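Local coordinates for protein alpha-1,2-mannosidase (PDB 2WW2) that hydrolyses alpha-mannosidic linkages with inversion of anomeric configuration, as a glycoside hydrolase of the calcium-dependent family GH92 from a human gut bacterium, at residues W332-R336 / E450-A454; S350-Q355 / I396-D400; F366-W370 / G381-V385; R376-N382 / I419-R424; W456-R460 / C646-P650. One frame throughout, in Å; residues are numbered along the deposited sequence. Where two conformers were deposited one is given.

Contact 1: W332-R336 / E450-A454; sequences WDTFR and EYAYA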
# COMPACT_ATOMS: atom_id res chain seq x y z
N TRP A 332 -2.02 11.40 28.78
CA TRP A 332 -2.41 10.36 27.83
C TRP A 332 -1.16 9.76 27.19
O TRP A 332 -1.09 8.57 26.88
CB TRP A 332 -3.33 10.92 26.74
CG TRP A 332 -3.74 9.88 25.75
CD1 TRP A 332 -4.64 8.86 25.94
CD2 TRP A 332 -3.23 9.73 24.42
NE1 TRP A 332 -4.75 8.10 24.79
CE2 TRP A 332 -3.89 8.61 23.85
CE3 TRP A 332 -2.29 10.43 23.66
CZ2 TRP A 332 -3.63 8.17 22.54
CZ3 TRP A 332 -2.02 9.99 22.36
CH2 TRP A 332 -2.69 8.88 21.81
N ASP A 333 -0.16 10.59 27.00
CA ASP A 333 1.12 10.12 26.46
C ASP A 333 2.06 9.66 27.56
O ASP A 333 2.66 8.56 27.50
CB ASP A 333 1.83 11.23 25.68
CG ASP A 333 1.44 11.26 24.22
OD1 ASP A 333 1.45 10.20 23.55
OD2 ASP A 333 1.15 12.36 23.73
N THR A 334 2.23 10.51 28.57
CA THR A 334 3.34 10.32 29.52
C THR A 334 3.10 9.30 30.65
O THR A 334 4.03 8.94 31.33
CB THR A 334 3.80 11.68 30.11
OG1 THR A 334 2.71 12.26 30.85
CG2 THR A 334 4.25 12.63 28.98
N PHE A 335 1.86 8.83 30.84
CA PHE A 335 1.63 7.81 31.89
C PHE A 335 2.30 6.48 31.53
O PHE A 335 2.59 5.68 32.42
CB PHE A 335 0.13 7.58 32.15
CG PHE A 335 -0.50 6.52 31.25
CD1 PHE A 335 -0.38 5.17 31.54
CD2 PHE A 335 -1.26 6.89 30.14
CE1 PHE A 335 -0.97 4.20 30.72
CE2 PHE A 335 -1.88 5.92 29.33
CZ PHE A 335 -1.72 4.57 29.62
N ARG A 336 2.49 6.24 30.25
CA ARG A 336 2.89 4.92 29.75
C ARG A 336 4.31 4.54 30.15
O ARG A 336 4.57 3.39 30.54
CB ARG A 336 2.70 4.82 28.21
CG ARG A 336 1.22 5.03 27.77
CD ARG A 336 1.00 5.33 26.27
NE ARG A 336 -0.30 5.99 26.08
CZ ARG A 336 -1.46 5.36 25.92
NH1 ARG A 336 -1.50 4.04 25.90
NH2 ARG A 336 -2.59 6.05 25.77
N GLU A 450 -9.54 3.40 27.36
CA GLU A 450 -8.78 4.17 28.34
C GLU A 450 -9.49 4.16 29.71
O GLU A 450 -8.85 4.08 30.76
CB GLU A 450 -8.59 5.62 27.86
CG GLU A 450 -7.77 5.77 26.56
CD GLU A 450 -6.26 5.72 26.78
OE1 GLU A 450 -5.84 5.88 27.95
OE2 GLU A 450 -5.48 5.52 25.79
N TYR A 451 -10.81 4.25 29.69
CA TYR A 451 -11.57 4.30 30.94
C TYR A 451 -11.56 2.98 31.71
O TYR A 451 -11.52 2.98 32.95
CB TYR A 451 -13.02 4.70 30.69
CG TYR A 451 -13.25 6.06 30.05
CD1 TYR A 451 -12.23 7.01 29.97
CD2 TYR A 451 -14.49 6.38 29.52
CE1 TYR A 451 -12.46 8.25 29.36
CE2 TYR A 451 -14.74 7.61 28.92
CZ TYR A 451 -13.71 8.53 28.85
OH TYR A 451 -13.95 9.75 28.26
N ALA A 452 -11.64 1.85 31.01
CA ALA A 452 -11.60 0.54 31.68
C ALA A 452 -10.27 0.39 32.44
O ALA A 452 -10.21 -0.14 33.55
CB ALA A 452 -11.78 -0.58 30.66
N TYR A 453 -9.20 0.89 31.84
CA TYR A 453 -7.88 0.91 32.49
C TYR A 453 -7.84 1.83 33.72
O TYR A 453 -7.33 1.45 34.80
CB TYR A 453 -6.80 1.33 31.49
CG TYR A 453 -5.47 1.66 32.16
CD1 TYR A 453 -4.73 0.67 32.79
CD2 TYR A 453 -4.96 2.96 32.16
CE1 TYR A 453 -3.50 0.97 33.40
CE2 TYR A 453 -3.76 3.27 32.77
CZ TYR A 453 -3.03 2.27 33.37
OH TYR A 453 -1.85 2.57 33.99
N ALA A 454 -8.36 3.04 33.58
CA ALA A 454 -8.36 3.98 34.70
C ALA A 454 -9.22 3.42 35.83
O ALA A 454 -8.90 3.57 37.00
CB ALA A 454 -8.90 5.36 34.26
O HOH W 1 -4.19 3.21 25.11
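Glu450 is the polar anchor of the segment on helix 444-465. Its CA-CB bond points toward residues 332-336, and with chi1 and chi2 both m the side chain brings OE2 up to Trp332 NE1 and Arg336 NH2, which lie side by side. Glu450 OE2 forms a salt bridge with Arg336 NH2 at 2.9 Å. Trp332 NE1 gives Glu450 OE2 a weak hydrogen bond, 2.9 Å long. Water 1 donates to Glu450 OE2 at 2.7 Å and accepts from Arg336 NH1 at 2.9 Å, so a water-mediated link runs beside the direct salt bridge. Arg336 NE also donates to Trp332 O at 2.8 Å, within its own segment. This buried network lies in the catalytic domain, which in family GH92 is an (alpha/alpha)6 barrel. It ties helix 331-334 and the residues just after it to the long helix 444-465. About one helical turn after Glu450, Tyr453 brings its ring alongside Phe335. The ring centroids are 5.3 Å apart and the planes differ by 27°, but the offset leaves little overlap. Phe335 CE1 and Tyr453 CE2 approach to 3.6 Å. The hydroxyl of Tyr453 is engaged beyond the pair, with Pro647 O and Ser386 OG. Ala454 N donates to Glu450 O at 3.0 Å, continuing the helix.

Contact 2: S350-Q355 / I396-D400; sequences SERVTQ and IQTVD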
# COMPACT_ATOMS: atom_id res chain seq x y z
N SER A 350 8.48 12.38 41.11
CA SER A 350 7.10 11.86 41.22
C SER A 350 6.45 12.27 42.53
O SER A 350 5.23 12.48 42.59
CB SER A 350 7.09 10.33 41.09
OG SER A 350 7.78 9.91 39.91
N GLU A 351 7.25 12.37 43.59
CA GLU A 351 6.72 12.83 44.89
C GLU A 351 6.05 14.21 44.74
O GLU A 351 4.99 14.45 45.33
CB GLU A 351 7.81 12.90 45.97
CG GLU A 351 8.27 11.53 46.48
CD GLU A 351 9.44 11.59 47.45
OE1 GLU A 351 10.05 12.66 47.62
OE2 GLU A 351 9.75 10.55 48.04
N ARG A 352 6.69 15.11 43.99
CA ARG A 352 6.16 16.47 43.81
C ARG A 352 5.08 16.53 42.72
O ARG A 352 4.10 17.29 42.85
CB ARG A 352 7.30 17.45 43.50
CG ARG A 352 8.38 17.51 44.58
CD ARG A 352 9.41 18.60 44.30
NE ARG A 352 10.24 18.30 43.14
CZ ARG A 352 11.49 17.86 43.21
NH1 ARG A 352 12.06 17.65 44.39
NH2 ARG A 352 12.18 17.61 42.10
N VAL A 353 5.25 15.74 41.66
CA VAL A 353 4.28 15.70 40.57
C VAL A 353 2.93 15.20 41.07
O VAL A 353 1.87 15.76 40.72
CB VAL A 353 4.75 14.79 39.41
CG1 VAL A 353 3.58 14.49 38.45
CG2 VAL A 353 5.90 15.45 38.65
N THR A 354 2.96 14.17 41.90
CA THR A 354 1.68 13.63 42.41
C THR A 354 0.99 14.65 43.30
O THR A 354 -0.22 14.87 43.16
CB THR A 354 1.84 12.26 43.14
OG1 THR A 354 2.85 12.39 44.15
CG2 THR A 354 2.27 11.17 42.13
N GLN A 355 1.75 15.31 44.18
CA GLN A 355 1.18 16.41 44.97
C GLN A 355 0.57 17.51 44.08
O GLN A 355 -0.48 18.07 44.41
CB GLN A 355 2.24 17.10 45.84
CG GLN A 355 2.59 16.46 47.16
CD GLN A 355 3.83 17.12 47.75
OE1 GLN A 355 4.97 16.60 47.63
NE2 GLN A 355 3.64 18.30 48.33
N ILE A 396 5.49 5.57 46.68
CA ILE A 396 5.54 7.02 46.59
C ILE A 396 4.16 7.51 46.99
O ILE A 396 3.18 7.40 46.23
CB ILE A 396 5.88 7.46 45.15
CG1 ILE A 396 7.24 6.88 44.76
CG2 ILE A 396 5.86 8.98 45.04
CD1 ILE A 396 7.60 7.07 43.28
N GLN A 397 4.09 8.02 48.21
CA GLN A 397 2.82 8.29 48.85
C GLN A 397 2.85 9.63 49.57
O GLN A 397 2.87 9.69 50.79
CB GLN A 397 2.48 7.14 49.82
CG GLN A 397 2.37 5.80 49.10
CD GLN A 397 2.02 4.63 50.01
OE1 GLN A 397 1.97 4.78 51.23
NE2 GLN A 397 1.75 3.47 49.41
N THR A 398 2.85 10.70 48.79
CA THR A 398 2.93 12.05 49.34
C THR A 398 1.55 12.70 49.43
O THR A 398 1.38 13.66 50.15
CB THR A 398 3.84 12.95 48.50
OG1 THR A 398 3.39 12.96 47.14
CG2 THR A 398 5.27 12.41 48.53
N VAL A 399 0.60 12.21 48.66
CA VAL A 399 -0.76 12.73 48.72
C VAL A 399 -1.55 12.05 49.84
O VAL A 399 -1.21 10.94 50.28
CB VAL A 399 -1.48 12.55 47.38
CG1 VAL A 399 -0.72 13.29 46.26
CG2 VAL A 399 -1.62 11.06 47.04
N ASP A 400 -2.62 12.70 50.29
CA ASP A 400 -3.53 12.10 51.23
C ASP A 400 -4.41 11.07 50.52
O ASP A 400 -5.05 11.39 49.51
CB ASP A 400 -4.40 13.18 51.85
CG ASP A 400 -5.45 12.61 52.76
OD1 ASP A 400 -5.11 12.26 53.90
OD2 ASP A 400 -6.62 12.49 52.33
O HOH W 2 1.85 10.68 46.22
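Two threonines, both with chi1 near +60° (p), face each other here. In Thr354 this rotamer turns OG1 back onto its own helix, where Thr354 OG1 donates to Ser350 O at 2.8 Å. In Thr398 it directs OG1 to the helix across the contact, and Thr398 OG1 donates to Glu351 O at 2.8 Å. Water 2 links the two threonines: it donates to Thr354 OG1 at 2.9 Å and accepts from Thr398 N at 2.8 Å. The contact joins helix 347-364 to the loop connecting helices 383-393 and 401-413, in the helical catalytic domain of this GH92 enzyme. Asp400 ends the segment at the N-cap of helix 401-413, where its OD2 accepts from Lys403 N. Carbon contacts flank the threonines. Ile396, in the m,t rotamer, sets CD1 4.0 Å from Ser350 CB and CG2 3.8 Å from Glu351 CG. Thr398 CG2 lies 3.6 Å from Glu351 CB. Val399 (chi1 m) packs CG1 on the helix backbone, 3.5 Å from Thr354 O and 3.8 Å from Gln355 N.

Contact 3: F366-W370 / G381-V385; sequences FMPEW and GNNSV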
# COMPACT_ATOMS: atom_id res chain seq x y z
N PHE A 366 -10.94 19.70 38.99
CA PHE A 366 -10.59 18.50 38.22
C PHE A 366 -9.08 18.28 38.25
O PHE A 366 -8.30 19.23 38.27
CB PHE A 366 -11.03 18.63 36.75
CG PHE A 366 -12.53 18.51 36.54
CD1 PHE A 366 -13.12 17.26 36.33
CD2 PHE A 366 -13.34 19.64 36.49
CE1 PHE A 366 -14.48 17.13 36.11
CE2 PHE A 366 -14.71 19.52 36.27
CZ PHE A 366 -15.29 18.26 36.09
N MET A 367 -8.66 17.02 38.18
CA MET A 367 -7.26 16.74 37.92
C MET A 367 -6.96 17.04 36.45
O MET A 367 -7.83 16.89 35.58
CB MET A 367 -6.92 15.28 38.21
CG MET A 367 -7.13 14.89 39.67
SD MET A 367 -6.52 13.22 40.00
CE MET A 367 -7.83 12.23 39.29
N PRO A 368 -5.73 17.49 36.16
CA PRO A 368 -5.43 17.76 34.76
C PRO A 368 -5.21 16.47 33.96
O PRO A 368 -4.89 15.42 34.56
CB PRO A 368 -4.12 18.55 34.83
CG PRO A 368 -3.47 18.11 36.12
CD PRO A 368 -4.60 17.73 37.06
N GLU A 369 -5.39 16.55 32.64
CA GLU A 369 -5.07 15.45 31.75
C GLU A 369 -4.05 15.97 30.73
O GLU A 369 -2.94 15.46 30.67
CB GLU A 369 -6.33 14.87 31.08
CG GLU A 369 -7.37 14.27 32.05
CD GLU A 369 -6.89 13.05 32.82
OE1 GLU A 369 -5.81 12.53 32.49
OE2 GLU A 369 -7.58 12.61 33.78
N TRP A 370 -4.42 17.00 29.97
CA TRP A 370 -3.44 17.83 29.24
C TRP A 370 -3.42 19.21 29.90
O TRP A 370 -4.47 19.84 30.06
CB TRP A 370 -3.83 17.96 27.75
CG TRP A 370 -2.75 17.47 26.81
CD1 TRP A 370 -2.80 16.37 26.01
CD2 TRP A 370 -1.45 18.06 26.61
NE1 TRP A 370 -1.60 16.24 25.30
CE2 TRP A 370 -0.77 17.27 25.66
CE3 TRP A 370 -0.81 19.20 27.12
CZ2 TRP A 370 0.53 17.57 25.22
CZ3 TRP A 370 0.49 19.49 26.71
CH2 TRP A 370 1.15 18.67 25.76
N GLY A 381 -8.96 10.21 27.98
CA GLY A 381 -8.59 9.31 29.07
C GLY A 381 -8.59 9.95 30.45
O GLY A 381 -8.82 11.16 30.59
N ASN A 382 -8.33 9.12 31.47
CA ASN A 382 -8.22 9.59 32.85
C ASN A 382 -6.87 9.13 33.39
O ASN A 382 -6.77 8.55 34.47
CB ASN A 382 -9.36 9.00 33.71
CG ASN A 382 -10.73 9.57 33.35
OD1 ASN A 382 -10.86 10.70 32.84
ND2 ASN A 382 -11.75 8.80 33.62
N ASN A 383 -5.82 9.37 32.62
CA ASN A 383 -4.53 8.84 33.01
C ASN A 383 -3.83 9.61 34.13
O ASN A 383 -2.81 9.16 34.67
CB ASN A 383 -3.65 8.63 31.78
CG ASN A 383 -4.29 7.65 30.81
OD1 ASN A 383 -4.61 8.00 29.66
ND2 ASN A 383 -4.53 6.44 31.29
N SER A 384 -4.40 10.76 34.52
CA SER A 384 -4.02 11.38 35.78
C SER A 384 -4.04 10.32 36.90
O SER A 384 -3.19 10.30 37.80
CB SER A 384 -5.00 12.50 36.13
OG SER A 384 -6.34 12.01 36.11
N VAL A 385 -5.06 9.46 36.85
CA VAL A 385 -5.22 8.42 37.86
C VAL A 385 -4.03 7.46 37.85
O VAL A 385 -3.51 7.04 38.89
CB VAL A 385 -6.53 7.65 37.60
CG1 VAL A 385 -6.63 6.46 38.52
CG2 VAL A 385 -7.73 8.62 37.77
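The N-terminal end of helix 383-393 meets a buried carboxylate in this contact. Glu369 comes from the loop between helix 347-364 and strand 370-371, and binds a backbone amide of the first helical turn. The site lies in the catalytic domain of this GH92 enzyme, an (alpha/alpha)6 barrel in this family. Hydrogen bonds come first. Ser384 N donates to Glu369 OE1 at 3.0 Å with an angle of 156°. Ser384 OG donates to Glu369 OE2 at 2.7 Å, which its p rotamer allows. The two carboxylate oxygens thus hold the amide and the hydroxyl of one residue. Glu369 reaches them with chi1 and chi2 both m, which bends the side chain over to the helix. Glu369 OE2 also accepts from Gln411 NE2 on helix 401-413, so a third element joins the site. The carboxylate also packs on backbone. Glu369 OE2 is 3.2 Å from Asn382 CA, and Glu369 CD is 3.5 Å from Gly381 O. Gly381 has phi/psi of 98°/176°, at which a CB would jam against the preceding carbonyl oxygen. The CA-CB bond of Met367 points toward the helix. Met367 CE lies 3.9 Å from Val385 CG2, an apolar contact; Met367 CE is also 3.5 Å from Ser384 OG. Pro368 O has no polar partner in the model; Pro368 O rests 3.3 Å from Ser384 CB.

Contact 4: R376-N382 / I419-R424; sequences RGCMIGN and IASVGR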
# COMPACT_ATOMS: atom_id res chain seq x y z
N ARG A 376 -6.11 22.30 29.22
CA ARG A 376 -6.22 22.46 27.77
C ARG A 376 -6.98 21.27 27.18
O ARG A 376 -6.78 20.11 27.60
CB ARG A 376 -4.82 22.54 27.16
CG ARG A 376 -4.01 23.79 27.59
CD ARG A 376 -4.55 25.06 26.92
NE ARG A 376 -4.40 24.95 25.47
CZ ARG A 376 -3.27 25.21 24.82
NH1 ARG A 376 -2.16 25.59 25.48
NH2 ARG A 376 -3.23 25.06 23.50
N GLY A 377 -7.82 21.53 26.19
CA GLY A 377 -8.64 20.48 25.59
C GLY A 377 -7.83 19.69 24.57
O GLY A 377 -7.57 20.18 23.49
N CYS A 378 -7.42 18.47 24.91
CA CYS A 378 -6.56 17.70 24.00
C CYS A 378 -6.51 16.25 24.45
O CYS A 378 -6.39 15.97 25.64
CB CYS A 378 -5.14 18.29 24.04
SG CYS A 378 -3.98 17.59 22.86
N MET A 379 -6.63 15.32 23.49
CA MET A 379 -6.56 13.87 23.76
C MET A 379 -7.68 13.38 24.69
O MET A 379 -8.72 14.03 24.81
CB MET A 379 -5.18 13.43 24.29
CG MET A 379 -4.00 13.78 23.36
SD MET A 379 -4.43 13.62 21.58
CE MET A 379 -4.84 11.91 21.41
N ILE A 380 -7.46 12.23 25.31
CA ILE A 380 -8.54 11.52 25.98
C ILE A 380 -8.04 10.81 27.24
O ILE A 380 -6.83 10.79 27.52
CB ILE A 380 -9.17 10.43 25.05
CG1 ILE A 380 -8.12 9.34 24.76
CG2 ILE A 380 -9.74 11.06 23.75
CD1 ILE A 380 -8.67 8.21 23.88
N GLY A 381 -8.96 10.21 27.98
CA GLY A 381 -8.59 9.31 29.07
C GLY A 381 -8.59 9.95 30.45
O GLY A 381 -8.82 11.16 30.59
N ASN A 382 -8.33 9.12 31.47
CA ASN A 382 -8.22 9.59 32.85
C ASN A 382 -6.87 9.13 33.39
O ASN A 382 -6.77 8.55 34.47
CB ASN A 382 -9.36 9.00 33.71
CG ASN A 382 -10.73 9.57 33.35
OD1 ASN A 382 -10.86 10.70 32.84
ND2 ASN A 382 -11.75 8.80 33.62
N ILE A 419 -14.58 21.71 28.40
CA ILE A 419 -13.41 21.02 27.89
C ILE A 419 -13.56 19.51 28.01
O ILE A 419 -13.56 18.97 29.11
CB ILE A 419 -12.18 21.45 28.66
CG1 ILE A 419 -12.15 22.99 28.74
CG2 ILE A 419 -10.91 20.85 28.02
CD1 ILE A 419 -10.97 23.54 29.57
N ALA A 420 -13.69 18.82 26.87
CA ALA A 420 -14.12 17.43 26.92
C ALA A 420 -13.09 16.49 27.55
O ALA A 420 -13.47 15.49 28.17
CB ALA A 420 -14.54 16.93 25.53
N SER A 421 -11.80 16.85 27.44
CA SER A 421 -10.74 16.01 27.97
C SER A 421 -10.53 16.15 29.49
O SER A 421 -9.66 15.48 30.06
CB SER A 421 -9.41 16.32 27.26
OG SER A 421 -9.03 17.68 27.43
N VAL A 422 -11.30 17.03 30.14
CA VAL A 422 -11.14 17.26 31.58
C VAL A 422 -12.27 16.57 32.33
O VAL A 422 -13.44 16.96 32.20
CB VAL A 422 -11.11 18.77 31.96
CG1 VAL A 422 -10.95 18.95 33.47
CG2 VAL A 422 -9.98 19.51 31.20
N GLY A 423 -11.93 15.57 33.13
CA GLY A 423 -12.94 14.67 33.68
C GLY A 423 -13.16 13.54 32.67
O GLY A 423 -12.25 13.17 31.94
N ARG A 424 -14.39 13.02 32.60
CA ARG A 424 -14.67 11.85 31.79
C ARG A 424 -15.78 12.08 30.77
O ARG A 424 -16.96 11.97 31.08
CB ARG A 424 -15.03 10.64 32.67
CG ARG A 424 -15.29 9.35 31.88
CD ARG A 424 -15.44 8.13 32.81
NE ARG A 424 -14.13 7.65 33.26
CZ ARG A 424 -13.89 6.42 33.71
NH1 ARG A 424 -14.88 5.52 33.81
NH2 ARG A 424 -12.66 6.08 34.07
O HOH W 3 -7.16 18.13 29.33
O HOH W 4 -8.56 13.35 28.78
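Ser421 pushes its side chain into the curve of residues 377-379, with Ser421 OG 3.4 Å from Gly377 CA and Ser421 CB 3.4 Å from Met379 O. It is the third residue of a type I beta turn, Ile419 to Val422, closed by Val422 N donating to Ile419 O at 3.2 Å. The contact pairs two loops of the helical GH92 catalytic domain: one leads into helix 383-393, the other runs from helix 401-413 to helix 427-433. Cys378 N donates to Ser421 OG at 3.1 Å. Water 3 adds a bridge, 2.7 Å from both Arg376 O, to which it donates, and Ser421 OG. Water 4 sits between Gly381 O (2.9 Å) and Ser421 O (2.7 Å). At the far end, the CA-CB bond of Asn382 points toward the other segment, and Asn382 packs on Gly423 and Arg424. Arg424 is salt-bridged to Asp455 and makes a cation-pi contact with Tyr430. The CA-CB bond of Arg376 points away, and Arg376 NH2 donates to Ile74 O. Ile419 covers the backbone at Gly377, where a side chain would be tight: Ile419 CG2 is only 3.3 Å from Gly377 CA.

Contact 5: W456-R460 / C646-P650; sequences WCIAR and CPGMP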
# COMPACT_ATOMS: atom_id res chain seq x y z
N TRP A 456 -9.71 0.24 36.47
CA TRP A 456 -8.86 -0.79 37.11
C TRP A 456 -7.87 -0.11 38.09
O TRP A 456 -7.70 -0.56 39.23
CB TRP A 456 -8.15 -1.65 36.05
CG TRP A 456 -7.13 -2.57 36.63
CD1 TRP A 456 -7.33 -3.86 37.07
CD2 TRP A 456 -5.75 -2.28 36.84
NE1 TRP A 456 -6.15 -4.38 37.55
CE2 TRP A 456 -5.16 -3.44 37.41
CE3 TRP A 456 -4.94 -1.17 36.58
CZ2 TRP A 456 -3.81 -3.50 37.74
CZ3 TRP A 456 -3.60 -1.23 36.90
CH2 TRP A 456 -3.05 -2.39 37.49
N CYS A 457 -7.25 1.00 37.68
CA CYS A 457 -6.31 1.70 38.60
C CYS A 457 -7.02 2.14 39.88
O CYS A 457 -6.48 2.01 40.98
CB CYS A 457 -5.69 2.94 37.95
SG CYS A 457 -4.56 2.58 36.63
N ILE A 458 -8.23 2.68 39.75
CA ILE A 458 -8.96 3.15 40.93
C ILE A 458 -9.34 1.98 41.83
O ILE A 458 -9.28 2.10 43.06
CB ILE A 458 -10.21 3.98 40.55
CG1 ILE A 458 -9.76 5.30 39.90
CG2 ILE A 458 -11.10 4.25 41.79
CD1 ILE A 458 -10.92 6.07 39.19
N ALA A 459 -9.71 0.86 41.22
CA ALA A 459 -10.03 -0.33 42.02
C ALA A 459 -8.80 -0.77 42.83
O ALA A 459 -8.89 -1.10 44.02
CB ALA A 459 -10.51 -1.46 41.13
N ARG A 460 -7.66 -0.80 42.16
CA ARG A 460 -6.42 -1.20 42.82
C ARG A 460 -6.13 -0.28 44.00
O ARG A 460 -5.74 -0.74 45.07
CB ARG A 460 -5.26 -1.13 41.82
CG ARG A 460 -5.29 -2.25 40.77
CD ARG A 460 -4.49 -3.43 41.31
NE ARG A 460 -3.12 -2.99 41.44
CZ ARG A 460 -2.18 -3.52 42.21
NH1 ARG A 460 -2.44 -4.58 43.00
NH2 ARG A 460 -0.97 -2.98 42.18
N CYS A 646 2.05 -2.20 32.42
CA CYS A 646 0.82 -1.77 33.07
C CYS A 646 1.10 -0.90 34.29
O CYS A 646 1.19 -1.41 35.43
CB CYS A 646 -0.01 -2.99 33.49
SG CYS A 646 -1.63 -2.60 34.13
N PRO A 647 1.24 0.42 34.07
CA PRO A 647 1.46 1.27 35.23
C PRO A 647 0.30 1.09 36.18
O PRO A 647 -0.86 0.93 35.75
CB PRO A 647 1.50 2.70 34.63
CG PRO A 647 2.06 2.47 33.21
CD PRO A 647 1.36 1.15 32.79
N GLY A 648 0.60 1.11 37.47
CA GLY A 648 -0.43 0.82 38.47
C GLY A 648 -0.20 -0.57 39.01
O GLY A 648 -0.65 -0.91 40.09
N MET A 649 0.52 -1.38 38.24
CA MET A 649 1.02 -2.68 38.72
C MET A 649 2.54 -2.56 38.80
O MET A 649 3.18 -2.34 37.78
CB MET A 649 0.64 -3.81 37.76
CG MET A 649 1.19 -5.19 38.12
SD MET A 649 0.64 -5.81 39.73
CE MET A 649 -1.13 -5.55 39.68
N PRO A 650 3.11 -2.71 40.00
CA PRO A 650 4.55 -2.43 40.14
C PRO A 650 5.43 -3.57 39.61
O PRO A 650 6.13 -4.24 40.38
CB PRO A 650 4.72 -2.19 41.66
CG PRO A 650 3.59 -2.98 42.30
CD PRO A 650 2.43 -2.87 41.31
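A type II beta turn, Cys646 to Met649, packs here against one side of helix 444-465. The turn is closed by Met649 N donating to Cys646 O at 2.9 Å. Gly648 is its third residue, a position that favours glycine. At its phi/psi of 105°/-21° a CB would jam against the preceding carbonyl oxygen. A CB would also clash with Trp456 CZ3 and sit tight against Cys457 SG. Trp456 fills the space next to it: Trp456 CH2 is 3.7 Å from Gly648 C, and Trp456 CZ3 is 3.7 Å from Pro647 O. Cys646 SG makes a sulfur-aromatic contact with Trp456, 4.1 Å from the centroid of the six-membered ring and oblique to it. The indole NE1 is hydrogen-bonded to Tyr733 OH. Within the GH92 catalytic domain, the contact brings the loop between strands 642-643 and 651-654 onto a long helix. Helix 383-393 adds to the hold, because Asp390 OD1 accepts from Gly648 N. One turn beyond Trp456, Arg460 reaches the turn's carbonyl. Arg460 NH2 donates to Gly648 O at 3.0 Å and 166°, and Arg460 NE adds a weak bond to Gly648 O at 3.5 Å. Met649 CE covers one face of the guanidinium, 3.4 Å from Arg460 CZ. Met649 CE is also 3.9 Å from Trp456 CZ2, so the methyl touches both side chains. Pro650 CD lies 3.5 Å from Arg460 NH2.

All five contacts lie in the GH92 catalytic domain. Contact 1 spans contacts 2, 3 and 4 along the chain, and contact 5 follows it. Contacts 1 and 5 use successive turns of helix 444-465; their centres are about 10 Å apart, and Tyr453 OH reaches Pro647 O between them. Contacts 3 and 4 share Gly381 and Asn382, with centres about 7 Å apart. Asn382 and Asn383 pack against contact 1, and Val385 against helix 444-465 at contact 5. Contacts 1, 3, 4 and 5 thus form a linked set around helices 383-393 and 444-465 of the barrel. Contact 2 does not touch them, its centre 15 to 22 Å from theirs, but helix 383-393 leads from contact 3 to its loop.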